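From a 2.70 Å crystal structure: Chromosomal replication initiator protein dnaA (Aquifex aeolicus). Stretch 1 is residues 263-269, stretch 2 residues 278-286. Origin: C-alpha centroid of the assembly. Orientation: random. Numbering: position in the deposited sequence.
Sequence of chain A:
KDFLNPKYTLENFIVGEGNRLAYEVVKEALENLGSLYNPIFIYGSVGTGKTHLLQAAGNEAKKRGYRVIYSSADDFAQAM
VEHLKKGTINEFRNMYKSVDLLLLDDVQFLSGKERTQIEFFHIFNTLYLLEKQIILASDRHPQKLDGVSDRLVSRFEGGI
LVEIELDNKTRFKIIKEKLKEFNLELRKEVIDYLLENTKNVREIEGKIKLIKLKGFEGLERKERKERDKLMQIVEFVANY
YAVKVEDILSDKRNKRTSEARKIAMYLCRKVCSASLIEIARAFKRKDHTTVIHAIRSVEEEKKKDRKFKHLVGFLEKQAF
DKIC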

ATOM      1  N   ILE A 263      16.438   6.968  20.690  1.00 73.01           N
ATOM      2  CA  ILE A 263      16.918   5.615  20.948  1.00 71.88           C
ATOM      3  C   ILE A 263      15.783   4.684  21.379  1.00 70.88           C
ATOM      4  O   ILE A 263      15.686   3.554  20.905  1.00 70.83           O
ATOM      5  N   ALA A 264      14.925   5.161  22.274  1.00 69.46           N
ATOM      6  CA  ALA A 264      13.804   4.359  22.732  1.00 67.95           C
ATOM      7  C   ALA A 264      13.007   3.855  21.538  1.00 67.07           C
ATOM      8  O   ALA A 264      12.933   2.652  21.297  1.00 67.09           O
HETATM    9  N   MSE A 265      12.413   4.772  20.787  1.00 65.74           N
HETATM   10  CA  MSE A 265      11.678   4.384  19.597  1.00 64.64           C
HETATM   11  C   MSE A 265      12.504   3.371  18.807  1.00 63.59           C
HETATM   12  O   MSE A 265      11.985   2.349  18.353  1.00 63.51           O
ATOM     13  N   TYR A 266      13.799   3.652  18.670  1.00 62.06           N
ATOM     14  CA  TYR A 266      14.705   2.755  17.960  1.00 60.43           C
ATOM     15  C   TYR A 266      14.723   1.380  18.608  1.00 59.14           C
ATOM     16  O   TYR A 266      14.656   0.356  17.925  1.00 59.13           O
ATOM     17  N   LEU A 267      14.803   1.356  19.929  1.00 57.57           N
ATOM     18  CA  LEU A 267      14.831   0.095  20.648  1.00 56.28           C
ATOM     19  C   LEU A 267      13.501  -0.660  20.524  1.00 55.61           C
ATOM     20  O   LEU A 267      13.481  -1.892  20.414  1.00 55.33           O
ATOM     21  N   CYS A 268      12.396   0.082  20.543  1.00 54.61           N
ATOM     22  CA  CYS A 268      11.079  -0.521  20.386  1.00 53.42           C
ATOM     23  C   CYS A 268      10.999  -1.107  19.005  1.00 52.99           C
ATOM     24  O   CYS A 268      10.499  -2.217  18.817  1.00 53.09           O
ATOM     25  N   ARG A 269      11.506  -0.365  18.032  1.00 52.07           N
ATOM     26  CA  ARG A 269      11.490  -0.829  16.657  1.00 51.68           C
ATOM     27  C   ARG A 269      12.432  -2.005  16.466  1.00 51.27           C
ATOM     28  O   ARG A 269      12.034  -3.047  15.978  1.00 51.22           O
ATOM     29  N   GLU A 278       2.446   1.044  16.207  1.00 54.92           N
ATOM     30  CA  GLU A 278       2.582   0.560  17.587  1.00 55.55           C
ATOM     31  C   GLU A 278       3.528   1.421  18.405  1.00 56.41           C
ATOM     32  O   GLU A 278       3.217   1.796  19.530  1.00 56.18           O
ATOM     33  N   ILE A 279       4.692   1.719  17.844  1.00 57.69           N
ATOM     34  CA  ILE A 279       5.648   2.569  18.523  1.00 59.11           C
ATOM     35  C   ILE A 279       5.032   3.945  18.733  1.00 60.31           C
ATOM     36  O   ILE A 279       5.104   4.502  19.823  1.00 60.48           O
ATOM     37  N   ALA A 280       4.405   4.484  17.694  1.00 61.84           N
ATOM     38  CA  ALA A 280       3.772   5.792  17.802  1.00 63.62           C
ATOM     39  C   ALA A 280       2.766   5.789  18.941  1.00 64.98           C
ATOM     40  O   ALA A 280       2.734   6.702  19.752  1.00 64.80           O
ATOM     41  N   ARG A 281       1.956   4.740  19.008  1.00 67.16           N
ATOM     42  CA  ARG A 281       0.944   4.628  20.055  1.00 69.37           C
ATOM     43  C   ARG A 281       1.590   4.529  21.425  1.00 70.61           C
ATOM     44  O   ARG A 281       1.112   5.106  22.397  1.00 70.48           O
ATOM     45  N   ALA A 282       2.677   3.780  21.498  1.00 72.73           N
ATOM     46  CA  ALA A 282       3.369   3.600  22.755  1.00 74.89           C
ATOM     47  C   ALA A 282       3.773   4.960  23.283  1.00 76.66           C
ATOM     48  O   ALA A 282       3.446   5.331  24.411  1.00 76.86           O
ATOM     49  N   PHE A 283       4.497   5.701  22.461  1.00 78.74           N
ATOM     50  CA  PHE A 283       4.890   7.040  22.817  1.00 80.92           C
ATOM     51  C   PHE A 283       3.727   7.935  22.463  1.00 82.51           C
ATOM     52  O   PHE A 283       3.519   8.269  21.300  1.00 82.92           O
ATOM     53  N   LYS A 284       2.948   8.298  23.469  1.00 84.40           N
ATOM     54  CA  LYS A 284       1.725   9.044  23.241  1.00 86.29           C
ATOM     55  C   LYS A 284       1.883  10.149  22.230  1.00 87.46           C
ATOM     56  O   LYS A 284       2.515  11.168  22.484  1.00 87.67           O
ATOM     57  N   ARG A 285       1.351   9.870  21.047  1.00 89.06           N
ATOM     58  CA  ARG A 285       1.341  10.764  19.906  1.00 90.77           C
ATOM     59  C   ARG A 285       0.505  10.025  18.879  1.00 91.83           C
ATOM     60  O   ARG A 285       0.122   8.878  19.100  1.00 91.90           O
ATOM     61  N   LYS A 286       0.219  10.673  17.758  1.00 93.34           N
ATOM     62  CA  LYS A 286      -0.480  10.010  16.669  1.00 94.72           C
ATOM     63  C   LYS A 286      -0.232  10.703  15.341  1.00 95.64           C
ATOM     64  O   LYS A 286      -0.888  11.687  15.006  1.00 95.60           O
TER

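Packing of helix 263-269 against helix 278-282 and the loop that follows it; the helix axes cross at 136° and approach to 10.1 Å. Apolar contacts dominate. From the second stretch, Ile279 and Phe283, one helical turn apart, both direct CA-to-CB toward the first helix. Ile279 (chi1 m, chi2 t) meets three residues: its CG2 lies 3.9 Å from Met265 CG, its CG1 4.0 Å from Cys268 CB, and its CD1 3.4 Å from Arg269 CB, so the aliphatic base of the arginine joins the apolar surface. Phe283 (chi1 m), the first residue to leave helical phi/psi, brings its ring beside the same helix: CZ sits 3.6 Å from Ala264 CB, and CE2 is 3.3 Å from Met265 CG. Sulfur-aromatic and selenium-aromatic contacts supplement this packing. Selenomethionine Met265, extended beyond an m chi1 with chi2 and chi3 both t, places SE 5.2 Å from the centroid of the Phe283 ring; Cys268 (chi1 m), whose CA-to-CB bond points toward the second stretch, places SG 4.0 Å from Phe283 CZ. Both approaches are oblique. Met265 CE also lies 4.5 Å from Arg285 NH1. No hydrogen bond links the stretches; Arg269 NH1 and Arg285 NH2 find partners elsewhere in the structure.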

ATOM      1  CB  ILE A 263      18.046   5.606  21.994  1.00 72.07           C
ATOM      2  CG1 ILE A 263      17.496   5.937  23.375  1.00 72.31           C
ATOM      3  CG2 ILE A 263      19.170   6.569  21.600  1.00 72.09           C
ATOM      4  CD1 ILE A 263      18.258   5.275  24.485  1.00 72.74           C
ATOM      5  CB  ALA A 264      12.920   5.159  23.663  1.00 68.00           C
HETATM    6  CB  MSE A 265      11.358   5.606  18.733  1.00 64.84           C
HETATM    7  CG  MSE A 265      10.328   6.531  19.340  1.00 65.21           C
HETATM    8 SE   MSE A 265      10.133   8.199  18.362  1.00 67.42          SE
HETATM    9  CE  MSE A 265       8.744   9.001  19.432  1.00 66.63           C
ATOM     10  CB  TYR A 266      16.123   3.337  17.914  1.00 60.38           C
ATOM     11  CG  TYR A 266      17.097   2.482  17.143  1.00 59.96           C
ATOM     12  CD1 TYR A 266      17.240   2.626  15.765  1.00 60.19           C
ATOM     13  CD2 TYR A 266      17.872   1.526  17.788  1.00 59.28           C
ATOM     14  CE1 TYR A 266      18.132   1.843  15.053  1.00 60.85           C
ATOM     15  CE2 TYR A 266      18.757   0.738  17.091  1.00 60.16           C
ATOM     16  CZ  TYR A 266      18.891   0.899  15.724  1.00 61.04           C
ATOM     17  OH  TYR A 266      19.775   0.110  15.027  1.00 61.39           O
ATOM     18  CB  LEU A 267      15.205   0.318  22.111  1.00 56.13           C
ATOM     19  CG  LEU A 267      16.622   0.847  22.339  1.00 55.46           C
ATOM     20  CD1 LEU A 267      17.097   0.517  23.737  1.00 55.05           C
ATOM     21  CD2 LEU A 267      17.566   0.262  21.320  1.00 55.23           C
ATOM     22  CB  CYS A 268       9.977   0.520  20.563  1.00 53.54           C
ATOM     23  SG  CYS A 268       9.493   0.834  22.276  1.00 52.30           S
ATOM     24  CB  ARG A 269      11.855   0.308  15.688  1.00 51.57           C
ATOM     25  CG  ARG A 269      11.800  -0.076  14.215  1.00 51.11           C
ATOM     26  CD  ARG A 269      10.455  -0.616  13.744  1.00 50.44           C
ATOM     27  NE  ARG A 269      10.263  -0.379  12.319  1.00 51.49           N
ATOM     28  CZ  ARG A 269       9.339  -0.968  11.573  1.00 52.08           C
ATOM     29  NH1 ARG A 269       8.503  -1.850  12.112  1.00 52.68           N
ATOM     30  NH2 ARG A 269       9.251  -0.676  10.281  1.00 51.47           N
ATOM     31  CB  GLU A 278       3.044  -0.903  17.619  1.00 55.39           C
ATOM     32  CG  GLU A 278       1.912  -1.920  17.579  1.00 54.64           C
ATOM     33  CD  GLU A 278       2.381  -3.322  17.216  1.00 54.00           C
ATOM     34  OE1 GLU A 278       3.613  -3.542  17.103  1.00 52.52           O
ATOM     35  OE2 GLU A 278       1.511  -4.206  17.035  1.00 53.59           O
ATOM     36  CB  ILE A 279       6.945   2.679  17.712  1.00 58.97           C
ATOM     37  CG1 ILE A 279       7.551   1.297  17.495  1.00 58.66           C
ATOM     38  CG2 ILE A 279       7.939   3.579  18.421  1.00 59.01           C
ATOM     39  CD1 ILE A 279       8.677   1.285  16.511  1.00 58.43           C
ATOM     40  CB  ALA A 280       3.104   6.186  16.489  1.00 63.38           C
ATOM     41  CB  ARG A 281       0.044   3.407  19.823  1.00 69.33           C
ATOM     42  CG  ARG A 281      -0.906   3.524  18.639  1.00 70.46           C
ATOM     43  CD  ARG A 281      -1.844   2.336  18.491  1.00 72.50           C
ATOM     44  NE  ARG A 281      -2.576   2.367  17.231  1.00 74.51           N
ATOM     45  CZ  ARG A 281      -3.867   2.099  17.121  1.00 75.86           C
ATOM     46  NH1 ARG A 281      -4.569   1.781  18.199  1.00 76.64           N
ATOM     47  NH2 ARG A 281      -4.463   2.151  15.933  1.00 76.52           N
ATOM     48  CB  ALA A 282       4.580   2.733  22.557  1.00 74.75           C
ATOM     49  CB  PHE A 283       6.150   7.442  22.058  1.00 80.82           C
ATOM     50  CG  PHE A 283       7.309   6.526  22.300  1.00 80.90           C
ATOM     51  CD1 PHE A 283       8.019   6.584  23.483  1.00 80.80           C
ATOM     52  CD2 PHE A 283       7.675   5.589  21.356  1.00 80.94           C
ATOM     53  CE1 PHE A 283       9.078   5.735  23.712  1.00 80.69           C
ATOM     54  CE2 PHE A 283       8.733   4.739  21.584  1.00 80.99           C
ATOM     55  CZ  PHE A 283       9.438   4.817  22.759  1.00 80.55           C
ATOM     56  CB  LYS A 284       1.132   9.516  24.559  1.00 86.27           C
ATOM     57  CG  LYS A 284       0.771   8.327  25.414  1.00 87.20           C
ATOM     58  CD  LYS A 284       0.300   8.684  26.789  1.00 88.55           C
ATOM     59  CE  LYS A 284       0.356   7.449  27.679  1.00 89.50           C
ATOM     60  NZ  LYS A 284       0.071   7.766  29.100  1.00 90.00           N
ATOM     61  CB  ARG A 285       2.750  10.977  19.320  1.00 90.79           C
ATOM     62  CG  ARG A 285       3.937  10.831  20.286  1.00 91.26           C
ATOM     63  CD  ARG A 285       4.260  12.079  21.116  1.00 92.37           C
ATOM     64  NE  ARG A 285       5.253  12.978  20.515  1.00 92.94           N
ATOM     65  CZ  ARG A 285       5.767  12.850  19.296  1.00 93.16           C
ATOM     66  NH1 ARG A 285       5.397  11.852  18.507  1.00 93.55           N
ATOM     67  NH2 ARG A 285       6.659  13.727  18.863  1.00 92.82           N
ATOM     68  CB  LYS A 286      -1.977   9.883  16.940  1.00 94.71           C
ATOM     69  CG  LYS A 286      -2.736   9.318  15.751  1.00 95.35           C
ATOM     70  CD  LYS A 286      -3.634   8.159  16.141  1.00 96.40           C
ATOM     71  CE  LYS A 286      -3.906   7.258  14.939  1.00 97.04           C
ATOM     72  NZ  LYS A 286      -5.117   6.410  15.128  1.00 97.78           N
TER